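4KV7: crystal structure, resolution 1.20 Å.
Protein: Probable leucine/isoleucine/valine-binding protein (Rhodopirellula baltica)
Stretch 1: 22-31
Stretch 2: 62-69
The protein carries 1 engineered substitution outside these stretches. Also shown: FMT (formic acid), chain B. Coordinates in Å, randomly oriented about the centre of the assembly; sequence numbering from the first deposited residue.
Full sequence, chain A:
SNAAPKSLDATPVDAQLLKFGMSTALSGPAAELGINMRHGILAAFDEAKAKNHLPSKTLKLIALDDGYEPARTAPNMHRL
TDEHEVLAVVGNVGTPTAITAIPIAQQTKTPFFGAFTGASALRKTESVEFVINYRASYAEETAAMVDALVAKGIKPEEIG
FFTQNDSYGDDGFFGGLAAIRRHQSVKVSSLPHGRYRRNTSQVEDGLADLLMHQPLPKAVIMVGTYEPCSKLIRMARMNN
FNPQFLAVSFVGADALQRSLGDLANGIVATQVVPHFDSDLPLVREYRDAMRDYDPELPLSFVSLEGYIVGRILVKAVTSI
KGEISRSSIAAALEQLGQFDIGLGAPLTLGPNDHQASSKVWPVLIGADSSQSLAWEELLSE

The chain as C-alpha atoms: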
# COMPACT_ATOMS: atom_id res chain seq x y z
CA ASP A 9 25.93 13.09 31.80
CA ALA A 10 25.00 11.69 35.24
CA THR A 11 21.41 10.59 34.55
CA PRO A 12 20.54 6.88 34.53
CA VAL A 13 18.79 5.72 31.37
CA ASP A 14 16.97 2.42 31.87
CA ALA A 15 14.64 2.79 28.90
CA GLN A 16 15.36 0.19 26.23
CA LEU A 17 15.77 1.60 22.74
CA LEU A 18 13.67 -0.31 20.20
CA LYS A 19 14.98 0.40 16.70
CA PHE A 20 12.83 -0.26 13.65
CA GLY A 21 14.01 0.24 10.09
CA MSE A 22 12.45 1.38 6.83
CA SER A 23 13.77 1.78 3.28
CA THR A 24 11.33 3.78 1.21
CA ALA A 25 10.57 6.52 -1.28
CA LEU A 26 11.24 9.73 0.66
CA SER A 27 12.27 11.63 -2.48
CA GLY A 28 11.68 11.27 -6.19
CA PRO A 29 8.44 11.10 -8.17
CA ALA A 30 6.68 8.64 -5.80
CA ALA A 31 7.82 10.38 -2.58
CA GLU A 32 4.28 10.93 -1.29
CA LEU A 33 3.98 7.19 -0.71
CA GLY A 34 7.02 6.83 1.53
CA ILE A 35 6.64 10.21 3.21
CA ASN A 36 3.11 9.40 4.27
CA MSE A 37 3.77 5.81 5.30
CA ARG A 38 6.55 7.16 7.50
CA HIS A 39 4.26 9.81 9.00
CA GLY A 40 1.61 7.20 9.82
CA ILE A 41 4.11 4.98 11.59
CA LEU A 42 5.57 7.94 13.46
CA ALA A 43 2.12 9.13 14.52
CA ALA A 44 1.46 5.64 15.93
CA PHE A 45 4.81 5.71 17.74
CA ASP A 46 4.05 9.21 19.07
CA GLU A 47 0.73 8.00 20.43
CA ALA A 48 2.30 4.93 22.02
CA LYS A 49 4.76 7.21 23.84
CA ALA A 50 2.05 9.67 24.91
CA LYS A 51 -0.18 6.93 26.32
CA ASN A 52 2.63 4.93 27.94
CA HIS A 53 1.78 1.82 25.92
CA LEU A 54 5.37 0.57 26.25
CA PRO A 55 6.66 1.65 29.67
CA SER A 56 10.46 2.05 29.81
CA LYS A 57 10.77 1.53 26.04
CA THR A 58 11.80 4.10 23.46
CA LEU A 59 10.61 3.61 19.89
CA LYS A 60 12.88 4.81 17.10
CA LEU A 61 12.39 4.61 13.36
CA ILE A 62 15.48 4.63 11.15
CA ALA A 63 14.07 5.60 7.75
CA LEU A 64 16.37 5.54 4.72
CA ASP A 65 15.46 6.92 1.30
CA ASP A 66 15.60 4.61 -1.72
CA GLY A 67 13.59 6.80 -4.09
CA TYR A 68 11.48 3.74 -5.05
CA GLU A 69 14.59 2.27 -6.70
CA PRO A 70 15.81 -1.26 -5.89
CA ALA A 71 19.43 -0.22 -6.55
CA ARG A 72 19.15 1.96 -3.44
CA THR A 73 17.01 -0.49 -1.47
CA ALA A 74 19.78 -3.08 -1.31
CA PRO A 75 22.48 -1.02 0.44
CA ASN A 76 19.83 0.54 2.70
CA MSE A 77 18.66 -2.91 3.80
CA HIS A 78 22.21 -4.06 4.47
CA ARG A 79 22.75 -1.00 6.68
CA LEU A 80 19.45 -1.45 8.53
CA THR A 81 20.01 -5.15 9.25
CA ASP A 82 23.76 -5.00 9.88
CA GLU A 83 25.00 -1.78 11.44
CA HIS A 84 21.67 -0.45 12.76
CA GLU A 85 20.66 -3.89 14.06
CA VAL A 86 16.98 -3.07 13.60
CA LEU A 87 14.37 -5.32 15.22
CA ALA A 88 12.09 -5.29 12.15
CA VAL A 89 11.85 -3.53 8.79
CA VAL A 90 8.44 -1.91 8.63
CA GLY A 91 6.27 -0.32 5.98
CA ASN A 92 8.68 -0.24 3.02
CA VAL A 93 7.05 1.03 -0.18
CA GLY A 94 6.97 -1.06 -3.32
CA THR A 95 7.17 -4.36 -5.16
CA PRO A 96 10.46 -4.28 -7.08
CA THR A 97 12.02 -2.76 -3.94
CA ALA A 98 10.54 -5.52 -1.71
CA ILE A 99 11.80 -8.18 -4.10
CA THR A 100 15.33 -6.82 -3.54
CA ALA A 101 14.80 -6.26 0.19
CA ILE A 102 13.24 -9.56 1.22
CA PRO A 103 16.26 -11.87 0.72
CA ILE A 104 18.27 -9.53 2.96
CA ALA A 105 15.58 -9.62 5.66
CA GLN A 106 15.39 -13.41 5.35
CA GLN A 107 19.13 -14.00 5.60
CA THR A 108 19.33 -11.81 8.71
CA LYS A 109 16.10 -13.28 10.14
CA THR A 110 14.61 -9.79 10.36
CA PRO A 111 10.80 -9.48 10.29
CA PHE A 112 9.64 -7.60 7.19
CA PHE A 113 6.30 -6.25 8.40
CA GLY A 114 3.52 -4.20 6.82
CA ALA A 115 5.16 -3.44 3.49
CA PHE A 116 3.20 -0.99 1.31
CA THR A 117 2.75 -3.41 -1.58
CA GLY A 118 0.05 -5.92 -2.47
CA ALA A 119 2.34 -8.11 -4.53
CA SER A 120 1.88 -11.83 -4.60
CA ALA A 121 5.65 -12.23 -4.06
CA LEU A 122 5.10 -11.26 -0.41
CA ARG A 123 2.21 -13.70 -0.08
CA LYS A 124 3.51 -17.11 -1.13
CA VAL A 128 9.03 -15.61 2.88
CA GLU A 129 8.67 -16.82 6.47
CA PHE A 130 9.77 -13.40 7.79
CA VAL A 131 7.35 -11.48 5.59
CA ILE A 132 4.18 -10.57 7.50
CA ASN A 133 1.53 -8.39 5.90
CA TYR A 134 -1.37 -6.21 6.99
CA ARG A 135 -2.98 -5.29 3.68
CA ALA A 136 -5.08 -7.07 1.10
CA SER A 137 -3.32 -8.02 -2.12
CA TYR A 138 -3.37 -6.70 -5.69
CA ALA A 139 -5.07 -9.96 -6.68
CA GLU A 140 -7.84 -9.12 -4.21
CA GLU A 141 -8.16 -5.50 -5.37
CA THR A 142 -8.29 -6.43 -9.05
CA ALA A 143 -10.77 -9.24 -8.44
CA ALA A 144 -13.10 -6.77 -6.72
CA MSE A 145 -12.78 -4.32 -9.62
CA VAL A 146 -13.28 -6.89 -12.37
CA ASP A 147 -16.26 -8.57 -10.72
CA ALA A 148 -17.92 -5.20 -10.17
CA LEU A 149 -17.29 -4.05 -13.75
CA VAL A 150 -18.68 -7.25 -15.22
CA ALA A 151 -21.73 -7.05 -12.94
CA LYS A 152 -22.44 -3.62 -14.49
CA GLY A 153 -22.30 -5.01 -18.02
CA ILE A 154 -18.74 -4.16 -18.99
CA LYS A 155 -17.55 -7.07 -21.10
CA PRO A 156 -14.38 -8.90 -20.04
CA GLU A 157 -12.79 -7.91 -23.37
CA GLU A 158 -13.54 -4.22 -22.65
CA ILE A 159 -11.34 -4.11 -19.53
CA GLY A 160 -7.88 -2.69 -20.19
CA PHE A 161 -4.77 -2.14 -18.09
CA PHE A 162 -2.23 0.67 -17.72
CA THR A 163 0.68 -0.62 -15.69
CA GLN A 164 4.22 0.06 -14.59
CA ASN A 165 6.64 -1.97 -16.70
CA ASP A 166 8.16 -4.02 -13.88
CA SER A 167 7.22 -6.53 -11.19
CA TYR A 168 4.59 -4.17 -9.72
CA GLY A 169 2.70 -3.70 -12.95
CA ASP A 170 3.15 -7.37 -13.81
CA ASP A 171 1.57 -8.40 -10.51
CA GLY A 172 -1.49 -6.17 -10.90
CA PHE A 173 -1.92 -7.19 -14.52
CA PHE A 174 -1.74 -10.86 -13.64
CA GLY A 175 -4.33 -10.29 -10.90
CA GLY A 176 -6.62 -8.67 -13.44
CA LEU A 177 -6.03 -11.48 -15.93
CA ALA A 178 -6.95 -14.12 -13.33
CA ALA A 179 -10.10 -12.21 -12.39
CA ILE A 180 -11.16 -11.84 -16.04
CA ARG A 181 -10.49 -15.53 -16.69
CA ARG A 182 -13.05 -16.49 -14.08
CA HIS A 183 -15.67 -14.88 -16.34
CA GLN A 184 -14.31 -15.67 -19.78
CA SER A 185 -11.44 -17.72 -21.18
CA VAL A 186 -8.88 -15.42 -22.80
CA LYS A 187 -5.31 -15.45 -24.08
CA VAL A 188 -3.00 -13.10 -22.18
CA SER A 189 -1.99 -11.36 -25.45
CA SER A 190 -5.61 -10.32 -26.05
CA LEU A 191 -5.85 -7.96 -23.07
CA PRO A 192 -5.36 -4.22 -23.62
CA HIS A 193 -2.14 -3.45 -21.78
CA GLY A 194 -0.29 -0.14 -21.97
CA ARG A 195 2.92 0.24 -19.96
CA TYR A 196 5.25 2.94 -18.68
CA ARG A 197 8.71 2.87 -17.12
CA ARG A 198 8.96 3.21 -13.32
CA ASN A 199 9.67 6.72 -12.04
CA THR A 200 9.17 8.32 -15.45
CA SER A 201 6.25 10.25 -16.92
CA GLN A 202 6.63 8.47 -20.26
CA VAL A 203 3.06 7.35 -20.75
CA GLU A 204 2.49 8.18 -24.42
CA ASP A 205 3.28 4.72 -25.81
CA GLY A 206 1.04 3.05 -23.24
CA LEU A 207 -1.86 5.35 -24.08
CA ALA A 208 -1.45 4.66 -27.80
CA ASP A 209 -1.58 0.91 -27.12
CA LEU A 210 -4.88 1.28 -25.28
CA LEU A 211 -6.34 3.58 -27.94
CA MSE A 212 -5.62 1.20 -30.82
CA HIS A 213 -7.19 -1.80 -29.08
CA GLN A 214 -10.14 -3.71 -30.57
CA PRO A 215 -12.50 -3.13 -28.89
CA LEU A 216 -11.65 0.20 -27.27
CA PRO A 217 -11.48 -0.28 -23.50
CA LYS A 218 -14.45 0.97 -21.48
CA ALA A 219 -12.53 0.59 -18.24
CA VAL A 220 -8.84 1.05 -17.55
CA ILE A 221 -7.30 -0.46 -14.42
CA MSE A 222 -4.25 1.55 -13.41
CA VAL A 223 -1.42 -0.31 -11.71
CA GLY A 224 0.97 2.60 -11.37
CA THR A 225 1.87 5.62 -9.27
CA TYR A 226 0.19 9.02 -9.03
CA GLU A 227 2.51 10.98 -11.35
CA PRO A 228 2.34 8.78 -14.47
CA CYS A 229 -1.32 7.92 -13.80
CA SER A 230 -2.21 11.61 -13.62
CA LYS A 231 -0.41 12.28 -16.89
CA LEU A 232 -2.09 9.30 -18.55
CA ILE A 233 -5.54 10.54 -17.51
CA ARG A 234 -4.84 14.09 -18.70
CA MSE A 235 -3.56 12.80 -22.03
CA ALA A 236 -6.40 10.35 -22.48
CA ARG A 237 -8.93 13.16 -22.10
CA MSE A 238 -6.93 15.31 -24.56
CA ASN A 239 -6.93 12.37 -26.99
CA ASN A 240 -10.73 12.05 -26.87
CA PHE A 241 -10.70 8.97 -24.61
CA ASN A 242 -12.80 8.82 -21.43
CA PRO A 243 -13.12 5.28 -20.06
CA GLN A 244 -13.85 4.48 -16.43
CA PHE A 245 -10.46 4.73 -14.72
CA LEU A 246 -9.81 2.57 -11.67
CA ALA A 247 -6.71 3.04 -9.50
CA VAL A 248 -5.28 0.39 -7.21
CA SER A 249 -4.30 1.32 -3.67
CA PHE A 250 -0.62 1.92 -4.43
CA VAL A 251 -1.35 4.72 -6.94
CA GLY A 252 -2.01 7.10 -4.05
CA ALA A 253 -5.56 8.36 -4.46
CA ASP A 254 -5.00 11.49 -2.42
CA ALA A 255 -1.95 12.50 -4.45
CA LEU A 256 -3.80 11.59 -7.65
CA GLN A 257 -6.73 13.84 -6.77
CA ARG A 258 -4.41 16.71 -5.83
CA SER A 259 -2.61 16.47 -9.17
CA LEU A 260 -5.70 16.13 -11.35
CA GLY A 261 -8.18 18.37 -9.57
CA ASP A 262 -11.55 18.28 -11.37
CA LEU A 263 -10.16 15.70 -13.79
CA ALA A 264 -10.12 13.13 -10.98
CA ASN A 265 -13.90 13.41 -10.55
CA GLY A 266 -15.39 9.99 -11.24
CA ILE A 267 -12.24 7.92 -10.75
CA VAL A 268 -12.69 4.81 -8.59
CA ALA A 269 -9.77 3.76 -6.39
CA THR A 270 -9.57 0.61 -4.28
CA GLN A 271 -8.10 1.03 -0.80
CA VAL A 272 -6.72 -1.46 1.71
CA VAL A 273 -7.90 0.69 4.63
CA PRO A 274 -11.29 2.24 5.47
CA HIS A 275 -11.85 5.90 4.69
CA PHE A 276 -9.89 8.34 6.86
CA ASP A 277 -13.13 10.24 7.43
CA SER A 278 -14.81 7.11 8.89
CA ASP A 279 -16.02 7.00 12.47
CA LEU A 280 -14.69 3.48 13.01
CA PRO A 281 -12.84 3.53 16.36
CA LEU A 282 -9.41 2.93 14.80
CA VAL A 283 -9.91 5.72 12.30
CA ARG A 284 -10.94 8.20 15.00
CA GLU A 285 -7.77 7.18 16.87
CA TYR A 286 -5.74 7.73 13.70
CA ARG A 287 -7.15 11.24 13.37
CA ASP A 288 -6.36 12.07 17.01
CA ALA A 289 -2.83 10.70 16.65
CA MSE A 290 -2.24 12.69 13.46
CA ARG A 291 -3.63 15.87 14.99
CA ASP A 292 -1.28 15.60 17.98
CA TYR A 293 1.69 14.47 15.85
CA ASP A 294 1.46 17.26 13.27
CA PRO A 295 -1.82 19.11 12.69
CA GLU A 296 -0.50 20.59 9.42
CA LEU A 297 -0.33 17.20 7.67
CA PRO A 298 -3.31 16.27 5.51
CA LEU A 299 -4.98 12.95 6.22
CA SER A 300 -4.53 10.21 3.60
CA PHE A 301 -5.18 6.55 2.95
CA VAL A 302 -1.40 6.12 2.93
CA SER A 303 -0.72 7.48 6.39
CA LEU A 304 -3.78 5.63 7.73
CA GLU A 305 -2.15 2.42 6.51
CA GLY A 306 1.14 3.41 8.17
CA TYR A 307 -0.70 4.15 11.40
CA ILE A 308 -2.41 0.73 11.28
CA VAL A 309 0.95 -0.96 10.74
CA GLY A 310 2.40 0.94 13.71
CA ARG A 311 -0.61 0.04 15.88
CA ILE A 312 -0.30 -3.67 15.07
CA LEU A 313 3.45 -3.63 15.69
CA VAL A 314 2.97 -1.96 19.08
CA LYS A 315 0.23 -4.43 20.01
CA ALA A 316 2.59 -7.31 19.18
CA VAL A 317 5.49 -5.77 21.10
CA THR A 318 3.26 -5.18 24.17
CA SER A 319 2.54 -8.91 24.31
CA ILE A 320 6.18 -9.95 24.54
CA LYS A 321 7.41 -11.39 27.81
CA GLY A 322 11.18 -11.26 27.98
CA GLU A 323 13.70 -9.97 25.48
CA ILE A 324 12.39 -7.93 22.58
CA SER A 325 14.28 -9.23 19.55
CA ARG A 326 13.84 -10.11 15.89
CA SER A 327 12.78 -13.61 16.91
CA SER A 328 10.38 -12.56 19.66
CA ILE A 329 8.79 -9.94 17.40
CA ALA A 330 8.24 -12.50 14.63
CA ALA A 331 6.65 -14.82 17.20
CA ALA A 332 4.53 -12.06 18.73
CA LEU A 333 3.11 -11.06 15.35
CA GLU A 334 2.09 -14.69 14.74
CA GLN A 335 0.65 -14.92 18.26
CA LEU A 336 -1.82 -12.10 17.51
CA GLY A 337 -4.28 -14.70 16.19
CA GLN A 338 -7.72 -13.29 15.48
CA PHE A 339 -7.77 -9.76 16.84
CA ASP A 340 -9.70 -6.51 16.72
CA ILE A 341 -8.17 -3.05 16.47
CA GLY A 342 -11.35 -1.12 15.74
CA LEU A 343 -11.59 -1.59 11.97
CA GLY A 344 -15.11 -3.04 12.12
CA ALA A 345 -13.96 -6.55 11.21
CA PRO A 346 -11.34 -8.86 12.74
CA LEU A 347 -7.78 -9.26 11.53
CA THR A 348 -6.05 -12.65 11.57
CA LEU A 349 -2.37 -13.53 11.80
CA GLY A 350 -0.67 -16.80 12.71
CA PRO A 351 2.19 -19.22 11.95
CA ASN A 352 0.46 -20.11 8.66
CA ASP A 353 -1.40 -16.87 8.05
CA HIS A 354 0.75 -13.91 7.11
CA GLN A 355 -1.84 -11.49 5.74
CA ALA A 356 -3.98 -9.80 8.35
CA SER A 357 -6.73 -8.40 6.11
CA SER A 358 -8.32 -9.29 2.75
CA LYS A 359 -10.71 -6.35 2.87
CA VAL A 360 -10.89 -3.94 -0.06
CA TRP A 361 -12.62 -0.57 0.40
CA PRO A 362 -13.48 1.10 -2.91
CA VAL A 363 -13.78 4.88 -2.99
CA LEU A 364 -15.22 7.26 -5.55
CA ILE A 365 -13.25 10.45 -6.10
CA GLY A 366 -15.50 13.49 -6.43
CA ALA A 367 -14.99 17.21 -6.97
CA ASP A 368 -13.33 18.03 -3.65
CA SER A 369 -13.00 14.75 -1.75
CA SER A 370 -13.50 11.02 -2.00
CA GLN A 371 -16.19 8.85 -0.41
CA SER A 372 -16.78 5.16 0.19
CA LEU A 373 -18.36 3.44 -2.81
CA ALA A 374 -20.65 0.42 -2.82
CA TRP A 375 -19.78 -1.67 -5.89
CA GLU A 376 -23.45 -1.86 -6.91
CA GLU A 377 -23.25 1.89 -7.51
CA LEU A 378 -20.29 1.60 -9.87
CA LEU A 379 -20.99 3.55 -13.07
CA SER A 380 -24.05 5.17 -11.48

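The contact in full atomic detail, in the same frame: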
# COMPACT_ATOMS: atom_id res chain seq x y z
N MSE A 22 13.29 1.20 8.00
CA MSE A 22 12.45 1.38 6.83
C MSE A 22 13.33 1.86 5.69
O MSE A 22 14.18 2.73 5.90
CB MSE A 22 11.36 2.41 7.15
CG MSE A 22 10.42 2.78 5.99
SE MSE A 22 9.22 4.32 6.38
CE MSE A 22 8.06 3.41 7.64
N SER A 23 13.17 1.26 4.51
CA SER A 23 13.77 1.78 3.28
C SER A 23 12.61 2.13 2.38
O SER A 23 11.75 1.29 2.15
CB SER A 23 14.66 0.74 2.62
OG SER A 23 15.28 1.27 1.46
N THR A 24 12.54 3.36 1.90
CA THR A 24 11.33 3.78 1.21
C THR A 24 11.52 5.04 0.39
O THR A 24 12.55 5.70 0.47
CB THR A 24 10.19 3.97 2.22
OG1 THR A 24 8.94 3.80 1.55
CG2 THR A 24 10.26 5.35 2.91
N ALA A 25 10.51 5.36 -0.40
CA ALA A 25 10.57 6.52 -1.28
C ALA A 25 10.29 7.79 -0.48
O ALA A 25 9.14 8.16 -0.24
CB ALA A 25 9.55 6.37 -2.41
N LEU A 26 11.36 8.46 -0.05
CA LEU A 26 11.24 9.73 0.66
C LEU A 26 11.54 10.91 -0.26
O LEU A 26 11.31 12.06 0.12
CB LEU A 26 12.16 9.77 1.89
CG LEU A 26 11.87 8.69 2.94
CD1 LEU A 26 12.92 8.71 4.04
CD2 LEU A 26 10.47 8.87 3.53
N SER A 27 12.05 10.62 -1.45
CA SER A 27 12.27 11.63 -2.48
C SER A 27 11.95 10.98 -3.82
O SER A 27 11.67 9.79 -3.90
CB SER A 27 13.73 12.09 -2.48
OG SER A 27 14.59 11.05 -2.91
N GLY A 28 12.00 11.77 -4.87
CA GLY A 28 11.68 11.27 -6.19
C GLY A 28 10.20 11.34 -6.51
O GLY A 28 9.40 11.83 -5.70
N PRO A 29 9.81 10.86 -7.68
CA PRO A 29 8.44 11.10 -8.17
C PRO A 29 7.34 10.34 -7.43
O PRO A 29 6.18 10.71 -7.63
CB PRO A 29 8.51 10.69 -9.65
CG PRO A 29 9.68 9.80 -9.75
CD PRO A 29 10.67 10.25 -8.71
N ALA A 30 7.68 9.36 -6.60
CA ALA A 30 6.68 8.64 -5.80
C ALA A 30 6.83 8.94 -4.31
O ALA A 30 6.31 8.20 -3.46
CB ALA A 30 6.77 7.14 -6.06
N ALA A 31 7.51 10.04 -3.98
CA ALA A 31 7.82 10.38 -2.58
C ALA A 31 6.61 10.45 -1.65
O ALA A 31 6.74 10.18 -0.46
CB ALA A 31 8.58 11.67 -2.50
N ILE A 62 14.37 4.25 12.01
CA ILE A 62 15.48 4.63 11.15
C ILE A 62 14.98 4.47 9.72
O ILE A 62 14.80 3.35 9.23
CB ILE A 62 16.71 3.76 11.40
CG1 ILE A 62 17.12 3.87 12.87
CG2 ILE A 62 17.85 4.17 10.46
CD1 ILE A 62 18.23 2.93 13.28
N ALA A 63 14.68 5.60 9.07
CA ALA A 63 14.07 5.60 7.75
C ALA A 63 15.07 6.10 6.71
O ALA A 63 15.52 7.25 6.78
CB ALA A 63 12.82 6.46 7.74
N LEU A 64 15.40 5.24 5.76
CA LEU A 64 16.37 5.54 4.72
C LEU A 64 15.64 5.67 3.39
O LEU A 64 14.72 4.91 3.11
CB LEU A 64 17.41 4.42 4.64
CG LEU A 64 18.14 4.10 5.95
CD1 LEU A 64 19.20 3.02 5.75
CD2 LEU A 64 18.76 5.34 6.58
N ASP A 65 16.06 6.64 2.59
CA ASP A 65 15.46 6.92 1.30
C ASP A 65 16.04 5.99 0.24
O ASP A 65 17.26 5.89 0.09
CB ASP A 65 15.77 8.37 0.93
CG ASP A 65 15.07 8.85 -0.35
OD1 ASP A 65 14.12 8.21 -0.83
OD2 ASP A 65 15.50 9.92 -0.84
N ASP A 66 15.17 5.32 -0.51
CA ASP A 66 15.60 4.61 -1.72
C ASP A 66 14.98 5.14 -3.00
O ASP A 66 15.24 4.59 -4.07
CB ASP A 66 15.44 3.08 -1.61
CG ASP A 66 14.02 2.62 -1.40
OD1 ASP A 66 13.06 3.34 -1.77
OD2 ASP A 66 13.86 1.49 -0.88
N GLY A 67 14.18 6.20 -2.90
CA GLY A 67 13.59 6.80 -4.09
C GLY A 67 12.72 5.85 -4.91
O GLY A 67 12.50 6.11 -6.09
N TYR A 68 12.23 4.76 -4.31
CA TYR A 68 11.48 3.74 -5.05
C TYR A 68 12.37 3.14 -6.15
O TYR A 68 11.92 2.85 -7.26
CB TYR A 68 10.16 4.30 -5.58
CG TYR A 68 9.15 3.32 -6.16
CD1 TYR A 68 8.93 2.06 -5.61
CD2 TYR A 68 8.38 3.69 -7.26
CE1 TYR A 68 7.98 1.20 -6.15
CE2 TYR A 68 7.42 2.85 -7.79
CZ TYR A 68 7.23 1.60 -7.24
OH TYR A 68 6.29 0.78 -7.79
N GLU A 69 13.63 2.91 -5.80
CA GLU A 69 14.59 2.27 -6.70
C GLU A 69 15.33 1.13 -6.01
O GLU A 69 16.06 1.36 -5.04
CB GLU A 69 15.58 3.30 -7.24
CG GLU A 69 14.96 4.24 -8.27
CD GLU A 69 14.50 3.53 -9.53
OE1 GLU A 69 14.89 2.37 -9.78
OE2 GLU A 69 13.72 4.13 -10.30
C FMT B . 4.26 -1.37 -6.04
O1 FMT B . 3.75 -2.33 -5.43
O2 FMT B . 5.45 -1.28 -6.35
O HOH W 1 11.66 -0.01 -0.38
O HOH W 2 10.19 8.18 -5.68

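Two parallel strands, 22-24 and 62-65, lie side by side, and two aspartates, D65 and D66, add side-chain bonds, D65 to the loop after T24 and D66 to S23. M22, a selenomethionine, pairs with A63 where the first stretch begins: M22 N donates to I62 O (2.9 Å) and M22 O accepts from L64 N (2.8 Å). M22 CB rests 4.3 Å from A63 CB on one face of the sheet; M22 SE also lies 4.4 Å from A63 CB, and the end of the side chain leads away. The ladder continues as T24 N donates to L64 O (2.9 Å) and D66 N to T24 O (2.8 Å).

D65 covers the most surface. Its CB points sideways, but the t rotamer brings the carboxylate to the backbone amides of L26 and S27. D65 OD1 accepts from L26 N at 2.9 Å, from G67 N of its own stretch at 2.9 Å, and weakly from S27 N at 3.2 Å; D65 OD2 takes a short 2.5 Å bond from S27 OG. A small hydroxyl side chain suits S27, and a carboxylate can serve all these donors at once. L26 suits its place because its apolar side chain meets the methyl of A63, with L26 CD1 4.3 Å from A63 CB, while its amide serves D65.

D66 is buried; D66 OD2 accepts a hydrogen bond from S23 OG (2.7 Å), a short hydroxyl side chain suited to this, while D66 OD1 receives Y68 N (3.0 Å). Positive phi at G67 favours glycine in this type I' turn. Y68 CB lies 3.8 Å from A25 CB.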